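Local atomic coordinates of D-xylonate dehydratase (Caulobacter crescentus, PDB entry 5OYN), a protein that catalyses the dehydration of D-xylonate and, with similar efficiency, D-gluconate to 2-dehydro-3-deoxy sugar acids, using a [2Fe-2S] cluster and a magnesium ion. Residues Ser470-Asn475 and Asp495-Gly500; Leu490-Asp495 and Ser504-Asn509; Val433-Asp438 and Val458-Gly463; Leu398-Ile403 and Ala510-Ala515; Gly285-Gln290 and Ile403-Val408. All blocks are in the same frame, centred on the assembly; numbering follows the deposited sequence.

Overall arrangement
From the N terminus, the turn at 285-290 comes first; more than a hundred residues later 403-408 closes interaction 5, which ties the N-terminal family region to the C-terminal one. Interaction 4 opens just before, at 398-403, shares Ile403 and crosses interaction 5; it closes only at 510-515. Nested inside its long loop, interaction 3 (433-438 with 458-463) pairs the two strands of a beta-alpha-beta unit. Interactions 1 (470-475 with 495-500) and 2 (490-495 with 504-509) follow, crossing each other and sharing Asp495. Interaction 1 builds one side of the magnesium site, whereas interaction 2 joins the mixed sheet of interaction 3 to the antiparallel sheet of interaction 4.

Interaction 1 (Ser470-Asn475 and Asp495-Gly500); sequences SAEVVN and DGRQSG. With MG (magnesium ion), chain E.
Two buried loops cross here to build one wall of the magnesium site, held by a single beta bridge between Glu472, the centre of an inverse gamma turn, and Arg497. Glu472 has CG anti to its carbonyl carbon (chi1 -67°), and its chain runs on extended, so the carboxylate is delivered at full reach. OE2 binds the MG ion at 2.1 Å, beside Glu101 and Asp138, while OE1 accepts a weak hydrogen bond from His600 of a neighbouring subunit. Arg497, bent at chi3 (-29°), folds its guanidinium back over the other loop, with one face over Ala471 C and Glu472 N. Ser470, OG between its N and carbonyl carbon, lies along this chain, its OG 3.2 Å from Arg497 CD and only weakly bonded by NH1. Arg497 NH2 makes a weak, oblique salt bridge to Glu472 OE2 at 3.1 Å, and NE is held by Asn288. This positive charge would probably stabilise the metal-bound carboxylate in its ionised form. An alanine here would remove the guanidinium and would probably leave Glu472 less firmly oriented at the metal. The backbones fix the crossing: Arg497 N gives its hydrogen to Ala471 O at 2.7 Å, and Arg497 O takes one from Val474 N at 2.9 Å. Glycine suits position 496, because a CB would run into Ala471 O; Val474 CG2 packs there, 3.5 Å from Gly496 C. Gln498 turns its amide almost perpendicular to that of Asn475, its OE1 engaged by Ser506. Gly500 N donates to water 1 at 3.0 Å, and that water is a magnesium ligand.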
# COMPACT_ATOMS: atom_id res chain seq x y z
N SER A 470 12.88 29.11 -17.81
CA SER A 470 11.94 29.72 -18.75
C SER A 470 10.51 29.43 -18.31
O SER A 470 10.23 28.43 -17.65
CB SER A 470 12.21 29.19 -20.15
OG SER A 470 12.61 27.83 -20.09
N ALA A 471 9.59 30.32 -18.69
CA ALA A 471 8.21 30.25 -18.22
C ALA A 471 7.22 30.17 -19.38
O ALA A 471 7.44 30.74 -20.45
CB ALA A 471 7.87 31.45 -17.34
N GLU A 472 6.11 29.47 -19.14
CA GLU A 472 5.05 29.28 -20.13
C GLU A 472 4.12 30.48 -20.07
O GLU A 472 3.03 30.43 -19.51
CB GLU A 472 4.28 27.99 -19.87
CG GLU A 472 5.07 26.69 -20.07
CD GLU A 472 4.28 25.42 -19.72
OE1 GLU A 472 3.17 25.47 -19.12
OE2 GLU A 472 4.82 24.31 -20.05
N VAL A 473 4.57 31.60 -20.65
CA VAL A 473 3.79 32.84 -20.60
C VAL A 473 3.62 33.54 -21.95
O VAL A 473 3.14 34.67 -22.02
CB VAL A 473 4.41 33.84 -19.60
CG1 VAL A 473 4.30 33.31 -18.17
CG2 VAL A 473 5.86 34.16 -19.97
N VAL A 474 3.99 32.86 -23.05
CA VAL A 474 3.97 33.53 -24.34
C VAL A 474 2.58 33.49 -24.99
O VAL A 474 2.25 34.38 -25.78
CB VAL A 474 5.04 32.93 -25.27
CG1 VAL A 474 4.95 33.53 -26.67
CG2 VAL A 474 6.44 33.17 -24.70
N ASN A 475 1.75 32.51 -24.66
CA ASN A 475 0.43 32.45 -25.30
C ASN A 475 -0.48 33.58 -24.79
O ASN A 475 -1.55 33.32 -24.23
CB ASN A 475 -0.23 31.07 -25.11
CG ASN A 475 -0.27 30.61 -23.64
OD1 ASN A 475 0.71 30.71 -22.91
ND2 ASN A 475 -1.42 30.08 -23.23
N ASP A 495 10.69 35.56 -25.29
CA ASP A 495 11.87 34.77 -24.96
C ASP A 495 11.58 33.68 -23.92
O ASP A 495 12.52 33.02 -23.45
CB ASP A 495 13.02 35.68 -24.48
CG ASP A 495 12.70 36.43 -23.18
OD1 ASP A 495 11.51 36.47 -22.79
OD2 ASP A 495 13.64 36.98 -22.55
N GLY A 496 10.32 33.50 -23.55
CA GLY A 496 9.88 32.39 -22.75
C GLY A 496 9.23 31.30 -23.58
O GLY A 496 9.45 31.19 -24.80
N ARG A 497 8.41 30.48 -22.91
CA ARG A 497 7.76 29.31 -23.49
C ARG A 497 6.24 29.48 -23.41
O ARG A 497 5.73 30.51 -22.98
CB ARG A 497 8.22 28.03 -22.79
CG ARG A 497 9.71 28.03 -22.38
CD ARG A 497 10.22 26.68 -21.91
NE ARG A 497 9.15 25.89 -21.33
CZ ARG A 497 8.79 25.94 -20.05
NH1 ARG A 497 9.44 26.74 -19.21
NH2 ARG A 497 7.79 25.20 -19.60
N GLN A 498 5.52 28.45 -23.85
CA GLN A 498 4.08 28.37 -23.64
C GLN A 498 3.73 26.92 -23.40
O GLN A 498 4.50 26.02 -23.78
CB GLN A 498 3.29 28.91 -24.82
CG GLN A 498 3.22 27.95 -25.99
CD GLN A 498 2.56 28.56 -27.19
OE1 GLN A 498 2.15 29.73 -27.18
NE2 GLN A 498 2.43 27.77 -28.25
N SER A 499 2.58 26.68 -22.77
CA SER A 499 2.18 25.30 -22.49
C SER A 499 2.06 24.51 -23.78
O SER A 499 1.55 25.01 -24.79
CB SER A 499 0.86 25.27 -21.72
OG SER A 499 0.49 23.94 -21.39
N GLY A 500 2.52 23.26 -23.75
CA GLY A 500 2.35 22.38 -24.89
C GLY A 500 0.90 22.23 -25.29
O GLY A 500 0.58 21.69 -26.35
MG MG E . 4.60 22.35 -19.35
O HOH W 1 3.33 22.05 -21.08

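Interaction 2 (Leu490-Asp495 and Ser504-Asn509); sequences LPTLGD and SPSILN
Strands 492-494 and 507-509 run in nearly the same direction, 21° apart, and a single bridge between Leu493 and Ile507 joins the edge of the mixed sheet to the edge of the antiparallel one. Alternation along the strands sorts the side chains into an apolar pair and a hydroxyl pair on opposite sides of this seam. On the apolar side Leu493, with CG anti to its backbone N (chi1 166°), crosses Ile507 obliquely, and its CD1 rests on Ile507 CG2 at 3.6 Å. Branched aliphatic residues suit this place, since Phe399 and Val458 pack on Leu493 while Ala402 and Met404 close over Ile507. On the other side Thr492 holds OG1 between its backbone N and carbonyl carbon, which aims the hydroxyl across the gap. It donates tip to tip to Ser506 OG, 2.7 Å from Thr492 OG1. Ser506 OG has Gln498 OE1 as a second partner, so the buried serine oxygen sits in a short polar chain leading toward the magnesium-site loop. Asn509, beyond the pair, points away and gives its ND2 to Gln290. Between the two sides the backbone of Ile507 is gripped twice. Its N donates to Thr492 O at 2.9 Å in a nearly straight bond that comes from above the carbonyl plane. A CA-H...O contact from Leu493 CA supplements the second bond, in which Gly494 N meets Ile507 O at 3.2 Å, almost along the C=O axis.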
# COMPACT_ATOMS: atom_id res chain seq x y z
N LEU A 490 -3.94 37.39 -31.64
CA LEU A 490 -2.96 38.21 -32.32
C LEU A 490 -1.62 37.49 -32.34
O LEU A 490 -1.40 36.55 -31.57
CB LEU A 490 -2.82 39.59 -31.67
CG LEU A 490 -4.13 40.34 -31.50
CD1 LEU A 490 -3.99 41.42 -30.43
CD2 LEU A 490 -4.65 40.92 -32.83
N PRO A 491 -0.71 37.88 -33.24
CA PRO A 491 0.61 37.24 -33.25
C PRO A 491 1.32 37.47 -31.93
O PRO A 491 1.11 38.47 -31.24
CB PRO A 491 1.33 37.93 -34.42
CG PRO A 491 0.44 39.04 -34.86
CD PRO A 491 -0.94 38.68 -34.44
N THR A 492 2.16 36.50 -31.57
CA THR A 492 2.75 36.44 -30.24
C THR A 492 4.21 36.07 -30.38
O THR A 492 4.58 35.29 -31.26
CB THR A 492 2.02 35.43 -29.33
OG1 THR A 492 1.63 34.28 -30.10
CG2 THR A 492 0.79 36.05 -28.69
N LEU A 493 5.04 36.66 -29.52
CA LEU A 493 6.47 36.41 -29.55
C LEU A 493 7.06 36.72 -28.19
O LEU A 493 6.62 37.67 -27.53
CB LEU A 493 7.14 37.26 -30.64
CG LEU A 493 8.66 37.38 -30.60
CD1 LEU A 493 9.18 37.32 -32.01
CD2 LEU A 493 9.09 38.68 -29.95
N GLY A 494 8.03 35.92 -27.77
CA GLY A 494 8.69 36.16 -26.49
C GLY A 494 9.89 35.25 -26.32
O GLY A 494 10.10 34.31 -27.09
N ASP A 495 10.69 35.56 -25.29
CA ASP A 495 11.87 34.77 -24.96
C ASP A 495 11.58 33.68 -23.92
O ASP A 495 12.52 33.02 -23.45
CB ASP A 495 13.02 35.68 -24.48
CG ASP A 495 12.70 36.43 -23.18
OD1 ASP A 495 11.51 36.47 -22.79
OD2 ASP A 495 13.64 36.98 -22.55
N SER A 504 -1.91 28.72 -29.57
CA SER A 504 -1.42 30.00 -30.05
C SER A 504 -0.24 29.76 -30.99
O SER A 504 0.73 29.12 -30.57
CB SER A 504 -0.97 30.88 -28.88
OG SER A 504 -2.07 31.25 -28.08
N PRO A 505 -0.27 30.25 -32.24
CA PRO A 505 0.88 30.08 -33.14
C PRO A 505 2.03 31.02 -32.79
O PRO A 505 2.39 31.91 -33.54
CB PRO A 505 0.28 30.39 -34.52
CG PRO A 505 -0.80 31.38 -34.23
CD PRO A 505 -1.35 31.06 -32.85
N SER A 506 2.59 30.83 -31.60
CA SER A 506 3.53 31.80 -31.07
C SER A 506 4.93 31.57 -31.63
O SER A 506 5.27 30.48 -32.11
CB SER A 506 3.59 31.73 -29.55
OG SER A 506 2.33 31.99 -28.96
N ILE A 507 5.75 32.62 -31.55
CA ILE A 507 7.18 32.53 -31.79
C ILE A 507 7.86 32.44 -30.43
O ILE A 507 7.77 33.37 -29.61
CB ILE A 507 7.68 33.73 -32.60
CG1 ILE A 507 7.18 33.62 -34.04
CG2 ILE A 507 9.21 33.78 -32.62
CD1 ILE A 507 6.59 34.90 -34.56
N LEU A 508 8.55 31.33 -30.19
CA LEU A 508 8.88 30.90 -28.83
C LEU A 508 10.35 30.59 -28.69
O LEU A 508 11.05 30.35 -29.68
CB LEU A 508 8.10 29.64 -28.44
CG LEU A 508 6.60 29.81 -28.37
CD1 LEU A 508 5.96 28.74 -29.20
CD2 LEU A 508 6.18 29.72 -26.93
N ASN A 509 10.78 30.55 -27.43
CA ASN A 509 12.11 30.07 -27.03
C ASN A 509 13.22 30.95 -27.61
O ASN A 509 14.31 30.46 -27.93
CB ASN A 509 12.33 28.61 -27.44
CG ASN A 509 11.23 27.68 -26.94
OD1 ASN A 509 10.46 28.03 -26.03
ND2 ASN A 509 11.14 26.50 -27.53

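Interaction 3 (Val433-Asp438 and Val458-Gly463)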
# COMPACT_ATOMS: atom_id res chain seq x y z
N VAL A 433 5.12 45.54 -26.13
CA VAL A 433 6.12 44.84 -25.34
C VAL A 433 5.73 44.86 -23.87
O VAL A 433 5.30 45.89 -23.33
CB VAL A 433 7.51 45.46 -25.55
CG1 VAL A 433 8.58 44.70 -24.75
CG2 VAL A 433 7.85 45.46 -27.02
N PHE A 434 5.90 43.71 -23.21
CA PHE A 434 5.63 43.56 -21.78
C PHE A 434 6.83 42.94 -21.10
O PHE A 434 7.49 42.06 -21.66
CB PHE A 434 4.41 42.70 -21.54
CG PHE A 434 3.19 43.18 -22.24
CD1 PHE A 434 2.45 44.24 -21.71
CD2 PHE A 434 2.76 42.59 -23.41
CE1 PHE A 434 1.31 44.70 -22.35
CE2 PHE A 434 1.61 43.04 -24.05
CZ PHE A 434 0.89 44.10 -23.51
N ASP A 435 7.10 43.39 -19.88
CA ASP A 435 8.25 42.89 -19.14
C ASP A 435 7.75 41.90 -18.09
O ASP A 435 7.56 42.21 -16.92
CB ASP A 435 9.04 44.04 -18.52
CG ASP A 435 10.07 44.62 -19.49
OD1 ASP A 435 11.18 44.04 -19.60
OD2 ASP A 435 9.76 45.64 -20.15
N GLY A 436 7.54 40.67 -18.55
CA GLY A 436 7.06 39.60 -17.70
C GLY A 436 5.55 39.43 -17.78
O GLY A 436 4.83 40.17 -18.46
N SER A 437 5.08 38.42 -17.05
CA SER A 437 3.66 38.08 -17.07
C SER A 437 2.84 39.12 -16.32
O SER A 437 1.79 39.57 -16.80
CB SER A 437 3.44 36.68 -16.47
OG SER A 437 2.12 36.22 -16.71
N ASP A 438 3.30 39.50 -15.12
CA ASP A 438 2.54 40.47 -14.34
C ASP A 438 2.32 41.74 -15.14
O ASP A 438 1.19 42.26 -15.21
CB ASP A 438 3.26 40.76 -13.02
CG ASP A 438 2.47 41.73 -12.13
OD1 ASP A 438 1.22 41.62 -12.04
OD2 ASP A 438 3.12 42.60 -11.50
N VAL A 458 4.40 41.02 -27.35
CA VAL A 458 5.77 40.61 -27.10
C VAL A 458 5.99 40.60 -25.60
O VAL A 458 5.56 41.52 -24.90
CB VAL A 458 6.79 41.54 -27.80
CG1 VAL A 458 8.22 41.19 -27.41
CG2 VAL A 458 6.64 41.47 -29.31
N ILE A 459 6.64 39.55 -25.11
CA ILE A 459 6.95 39.41 -23.69
C ILE A 459 8.42 39.07 -23.57
O ILE A 459 8.95 38.29 -24.37
CB ILE A 459 6.05 38.34 -23.02
CG1 ILE A 459 6.36 38.24 -21.52
CG2 ILE A 459 6.20 37.00 -23.71
CD1 ILE A 459 5.18 37.77 -20.71
N ARG A 460 9.09 39.67 -22.59
CA ARG A 460 10.53 39.48 -22.40
C ARG A 460 10.84 39.33 -20.92
O ARG A 460 10.06 39.74 -20.05
CB ARG A 460 11.35 40.63 -23.00
CG ARG A 460 11.03 42.00 -22.39
CD ARG A 460 12.25 42.92 -22.32
NE ARG A 460 11.82 44.30 -22.10
CZ ARG A 460 11.81 45.25 -23.04
NH1 ARG A 460 12.21 44.97 -24.27
NH2 ARG A 460 11.38 46.47 -22.75
N GLY A 461 12.01 38.76 -20.64
CA GLY A 461 12.41 38.44 -19.29
C GLY A 461 11.94 37.10 -18.78
O GLY A 461 12.05 36.83 -17.58
N ALA A 462 11.41 36.25 -19.67
CA ALA A 462 10.85 34.96 -19.30
C ALA A 462 11.73 33.79 -19.75
O ALA A 462 11.24 32.67 -19.91
CB ALA A 462 9.43 34.81 -19.86
N GLY A 463 13.02 34.03 -19.94
CA GLY A 463 13.91 32.98 -20.35
C GLY A 463 14.56 32.32 -19.17
O GLY A 463 14.28 32.65 -18.01
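A beta-alpha-beta unit is closed here by parallel strands 426-435 and 455-460, neighbours in the sheet, with helix 436-443 in the crossover between them. Their tightly packed part is the buried start of the contact. Val433 and Val458 lie side by side on one face, both with CG1 anti to the backbone N, as beta-branched residues readily do in strands. Phe434 points to the other face, where its ring meets Tyr440 edge-to-face. Its N donates to Val458 O at 2.8 Å, in the carbonyl plane, and its O receives Arg460 N at 3.0 Å, nearly along the C=O axis. Ile459, on the same face, sets CD1 3.3 Å from Gly436 O. Glycine suits position 436: with its positive phi of 96°, a side chain would press on the carbonyl oxygen of Asp435.

Toward the solvent side the partly exposed Asp435 meets Arg460 through a side-chain salt bridge. The arginine, bent at chi2, brings its guanidinium side-on to the carboxylate. NE reaches Asp435 OD1 at 2.6 Å within the guanidinium plane, though from above the carboxylate plane. NH1 bonds to the carbonyls of Leu520 and Leu523, so all three nitrogens are engaged. An alanine here would lose both arms of the salt bridge and would probably leave Asp435 and those carbonyls without a cationic partner. Val433 CG1 lies over one guanidinium face, toward its rim, while NH2 closes the pair on the syn lone pair of Asp435 OD2 at 3.2 Å.

Interaction 4 (Leu398-Ile403 and Ala510-Ala515); sequences LFDFAI and ASPESA
The ring of Phe399 is the main flat group: Phe401 N lies at its edge, in plane, and Ala510 CB comes obliquely to 3.7 Å from Phe399 CD2. The ring reaches this place because CG stands between the backbone N and the carbonyl carbon (chi1 43°), and Ile507 and Cys538 pack on it as well. Alanine suits position 510, its methyl meeting the ring obliquely without a longer side chain in the contact; Ala402 CB, 4.2 Å from Ala510 CB, adds a second small residue. A second flat group, the carboxylate of Asp400, crosses the Pro512 ring obliquely at the more exposed margin, its OD2 3.8 Å from Pro512 CD. The peptide before Pro512 is cis, and the strand ends there.

Backbone bonds fix the pairing. Ser511 N donates to Phe401 O at 2.9 Å, nearly along the C=O axis. Ser511 O is shared: Phe401 N approaches it at 3.2 Å in the carbonyl plane, and Asp400 N adds a weak bond. Two residues, Asp400 and Phe401, thus face one, Ser511: a classic beta bulge at the end of the antiparallel pair of strands 401-404 and 507-511.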
# COMPACT_ATOMS: atom_id res chain seq x y z
N LEU A 398 16.39 40.24 -33.70
CA LEU A 398 15.81 40.17 -32.36
C LEU A 398 16.25 38.94 -31.59
O LEU A 398 16.21 38.95 -30.35
CB LEU A 398 14.28 40.19 -32.46
CG LEU A 398 13.70 41.57 -32.74
CD1 LEU A 398 12.26 41.45 -33.21
CD2 LEU A 398 13.82 42.48 -31.51
N PHE A 399 16.66 37.88 -32.28
CA PHE A 399 17.12 36.64 -31.69
C PHE A 399 17.75 35.81 -32.80
O PHE A 399 17.32 35.89 -33.96
CB PHE A 399 15.97 35.85 -31.04
CG PHE A 399 14.72 35.81 -31.87
CD1 PHE A 399 14.61 34.92 -32.94
CD2 PHE A 399 13.67 36.68 -31.61
CE1 PHE A 399 13.47 34.90 -33.73
CE2 PHE A 399 12.53 36.66 -32.39
CZ PHE A 399 12.43 35.76 -33.45
N ASP A 400 18.76 35.03 -32.44
CA ASP A 400 19.39 34.17 -33.43
C ASP A 400 18.60 32.90 -33.70
O ASP A 400 18.77 32.30 -34.76
CB ASP A 400 20.81 33.82 -32.98
CG ASP A 400 21.65 35.06 -32.67
OD1 ASP A 400 21.43 36.13 -33.30
OD2 ASP A 400 22.54 34.94 -31.78
N PHE A 401 17.73 32.50 -32.77
CA PHE A 401 16.94 31.29 -32.91
C PHE A 401 15.63 31.46 -32.16
O PHE A 401 15.59 32.05 -31.07
CB PHE A 401 17.70 30.06 -32.39
CG PHE A 401 16.87 28.80 -32.33
CD1 PHE A 401 16.89 27.90 -33.39
CD2 PHE A 401 16.09 28.50 -31.22
CE1 PHE A 401 16.14 26.74 -33.35
CE2 PHE A 401 15.33 27.34 -31.17
CZ PHE A 401 15.35 26.45 -32.24
N ALA A 402 14.55 30.95 -32.76
CA ALA A 402 13.25 30.81 -32.13
C ALA A 402 12.46 29.88 -33.02
O ALA A 402 12.85 29.62 -34.15
CB ALA A 402 12.52 32.15 -31.96
N ILE A 403 11.35 29.35 -32.49
CA ILE A 403 10.49 28.46 -33.27
C ILE A 403 9.06 28.94 -33.16
O ILE A 403 8.66 29.56 -32.17
CB ILE A 403 10.61 26.99 -32.82
CG1 ILE A 403 10.37 26.87 -31.32
CG2 ILE A 403 11.97 26.42 -33.20
CD1 ILE A 403 10.26 25.43 -30.87
N ALA A 510 12.94 32.25 -27.75
CA ALA A 510 13.85 33.14 -28.45
C ALA A 510 15.18 33.23 -27.71
O ALA A 510 15.22 33.62 -26.54
CB ALA A 510 13.24 34.53 -28.59
N SER A 511 16.25 32.83 -28.39
CA SER A 511 17.60 32.85 -27.84
C SER A 511 18.50 33.73 -28.70
O SER A 511 18.40 33.71 -29.93
CB SER A 511 18.17 31.43 -27.76
OG SER A 511 17.19 30.51 -27.33
N PRO A 512 19.38 34.54 -28.08
CA PRO A 512 19.48 34.62 -26.62
C PRO A 512 18.40 35.52 -26.04
O PRO A 512 17.95 36.46 -26.71
CB PRO A 512 20.88 35.21 -26.38
CG PRO A 512 21.32 35.78 -27.74
CD PRO A 512 20.27 35.50 -28.76
N GLU A 513 17.97 35.22 -24.82
CA GLU A 513 16.87 35.94 -24.21
C GLU A 513 17.25 37.39 -23.94
O GLU A 513 18.42 37.76 -23.92
CB GLU A 513 16.45 35.27 -22.90
CG GLU A 513 17.54 35.32 -21.86
CD GLU A 513 17.18 34.61 -20.59
OE1 GLU A 513 16.31 35.12 -19.85
OE2 GLU A 513 17.79 33.54 -20.32
N SER A 514 16.22 38.21 -23.70
CA SER A 514 16.42 39.60 -23.34
C SER A 514 17.45 39.75 -22.22
O SER A 514 18.42 40.49 -22.35
CB SER A 514 15.08 40.22 -22.93
OG SER A 514 15.24 41.29 -22.03
N ALA A 515 17.27 39.02 -21.12
CA ALA A 515 18.02 39.29 -19.90
C ALA A 515 19.52 39.06 -20.03
O ALA A 515 20.26 39.40 -19.09
CB ALA A 515 17.48 38.45 -18.75

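Interaction 5 (Gly285-Gln290 and Ile403-Val408)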
# COMPACT_ATOMS: atom_id res chain seq x y z
N GLY A 285 3.07 18.09 -31.95
CA GLY A 285 3.69 18.15 -30.64
C GLY A 285 4.02 19.55 -30.16
O GLY A 285 3.92 20.55 -30.86
N SER A 286 4.46 19.59 -28.91
CA SER A 286 4.67 20.83 -28.19
C SER A 286 6.04 21.44 -28.47
O SER A 286 7.05 20.73 -28.57
CB SER A 286 4.53 20.58 -26.69
OG SER A 286 5.37 21.43 -25.94
N THR A 287 6.07 22.77 -28.56
CA THR A 287 7.32 23.50 -28.70
C THR A 287 8.27 23.26 -27.54
O THR A 287 9.46 23.54 -27.66
CB THR A 287 7.02 24.99 -28.80
OG1 THR A 287 6.44 25.42 -27.56
CG2 THR A 287 6.06 25.27 -29.96
N ASN A 288 7.77 22.78 -26.41
CA ASN A 288 8.69 22.47 -25.33
C ASN A 288 9.53 21.25 -25.66
O ASN A 288 10.58 21.05 -25.04
CB ASN A 288 7.93 22.28 -24.03
CG ASN A 288 7.32 23.57 -23.55
OD1 ASN A 288 7.87 24.64 -23.78
ND2 ASN A 288 6.19 23.48 -22.88
N ALA A 289 9.11 20.44 -26.64
CA ALA A 289 9.92 19.31 -27.06
C ALA A 289 11.29 19.76 -27.53
O ALA A 289 12.28 19.04 -27.36
CB ALA A 289 9.22 18.50 -28.15
N GLN A 290 11.39 20.99 -28.10
CA GLN A 290 12.64 21.42 -28.71
C GLN A 290 13.74 21.59 -27.67
O GLN A 290 14.78 20.91 -27.79
CB GLN A 290 12.42 22.68 -29.55
CG GLN A 290 13.71 23.31 -30.07
CD GLN A 290 14.34 24.29 -29.10
OE1 GLN A 290 13.72 25.28 -28.71
NE2 GLN A 290 15.58 24.02 -28.71
N ILE A 403 11.35 29.35 -32.49
CA ILE A 403 10.49 28.46 -33.27
C ILE A 403 9.06 28.94 -33.16
O ILE A 403 8.66 29.56 -32.17
CB ILE A 403 10.61 26.99 -32.82
CG1 ILE A 403 10.37 26.87 -31.32
CG2 ILE A 403 11.97 26.42 -33.20
CD1 ILE A 403 10.26 25.43 -30.87
N MET A 404 8.28 28.65 -34.20
CA MET A 404 6.88 29.03 -34.27
C MET A 404 6.02 27.78 -34.36
O MET A 404 6.38 26.82 -35.06
CB MET A 404 6.62 29.93 -35.47
CG MET A 404 5.35 30.77 -35.38
SD MET A 404 4.72 31.13 -37.03
CE MET A 404 3.17 31.96 -36.68
N LYS A 405 4.89 27.77 -33.65
CA LYS A 405 4.02 26.59 -33.65
C LYS A 405 3.20 26.61 -34.92
O LYS A 405 2.12 27.20 -34.98
CB LYS A 405 3.15 26.54 -32.40
CG LYS A 405 2.79 25.09 -32.00
CD LYS A 405 2.20 24.95 -30.57
CE LYS A 405 1.44 23.63 -30.42
NZ LYS A 405 1.20 23.17 -29.01
N SER A 406 3.71 25.96 -35.96
CA SER A 406 3.02 25.96 -37.24
C SER A 406 1.74 25.15 -37.18
O SER A 406 0.78 25.47 -37.90
CB SER A 406 3.93 25.40 -38.33
OG SER A 406 5.27 25.81 -38.10
N SER A 407 1.71 24.08 -36.37
CA SER A 407 0.57 23.15 -36.36
C SER A 407 -0.70 23.80 -35.86
O SER A 407 -1.78 23.24 -36.04
CB SER A 407 0.88 21.95 -35.48
OG SER A 407 0.83 22.30 -34.12
N VAL A 408 -0.59 25.00 -35.31
CA VAL A 408 -1.65 25.63 -34.54
C VAL A 408 -2.16 26.92 -35.18
O VAL A 408 -3.10 27.54 -34.66
CB VAL A 408 -1.15 25.82 -33.10
CG1 VAL A 408 -1.79 26.95 -32.37
CG2 VAL A 408 -1.31 24.50 -32.32
O HOH W 2 3.48 24.69 -27.25
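Residues 286-289 form a type I beta turn that leads into helix 289-299, whereas 403-404 belongs to strand 401-404. The two backbones stay well apart, with Thr287 CA and Lys405 CA 6.7 Å from each other, so side chains have to fill the gap. Within the turn Ser286 OG accepts from Asn288 N at 2.8 Å, a capping bond for which a short hydroxyl side chain is well suited. The turn also leaves Thr287 and Gln290 directed at the strand.

Ile403, with CG1 in the crowded position between its backbone N and carbonyl carbon (chi1 53°), extends CD1 into the angle between these two residues. That methyl lies 3.7 Å from Gln290 CB and 3.9 Å from Thr287 CB. Gln290 is bent at chi2 (-87°), which lets its aliphatic part meet the methyl while NE2 bonds to Leu576 O. Lys405 does its packing along its length: fully extended, it crosses Thr287 at about a right angle, and the threonine CG2 rests 3.9 Å from Lys405 CG. Its NZ gives a hydrogen to water 2 at 3.3 Å and makes a weak bond to Ala502 O. Water 2 is also bonded to Thr287 OG1 at 3.1 Å, so the threonine uses both its methyl and its hydroxyl. A buried amine beside these oxygens probably stays protonated. The contact packs a capped helix start, with Ser286 about 7 Å from the magnesium ion (side chain to ion), against strand 401-404 and the residues after it, where the N- and C-terminal regions of an IlvD/Edd dehydratase meet.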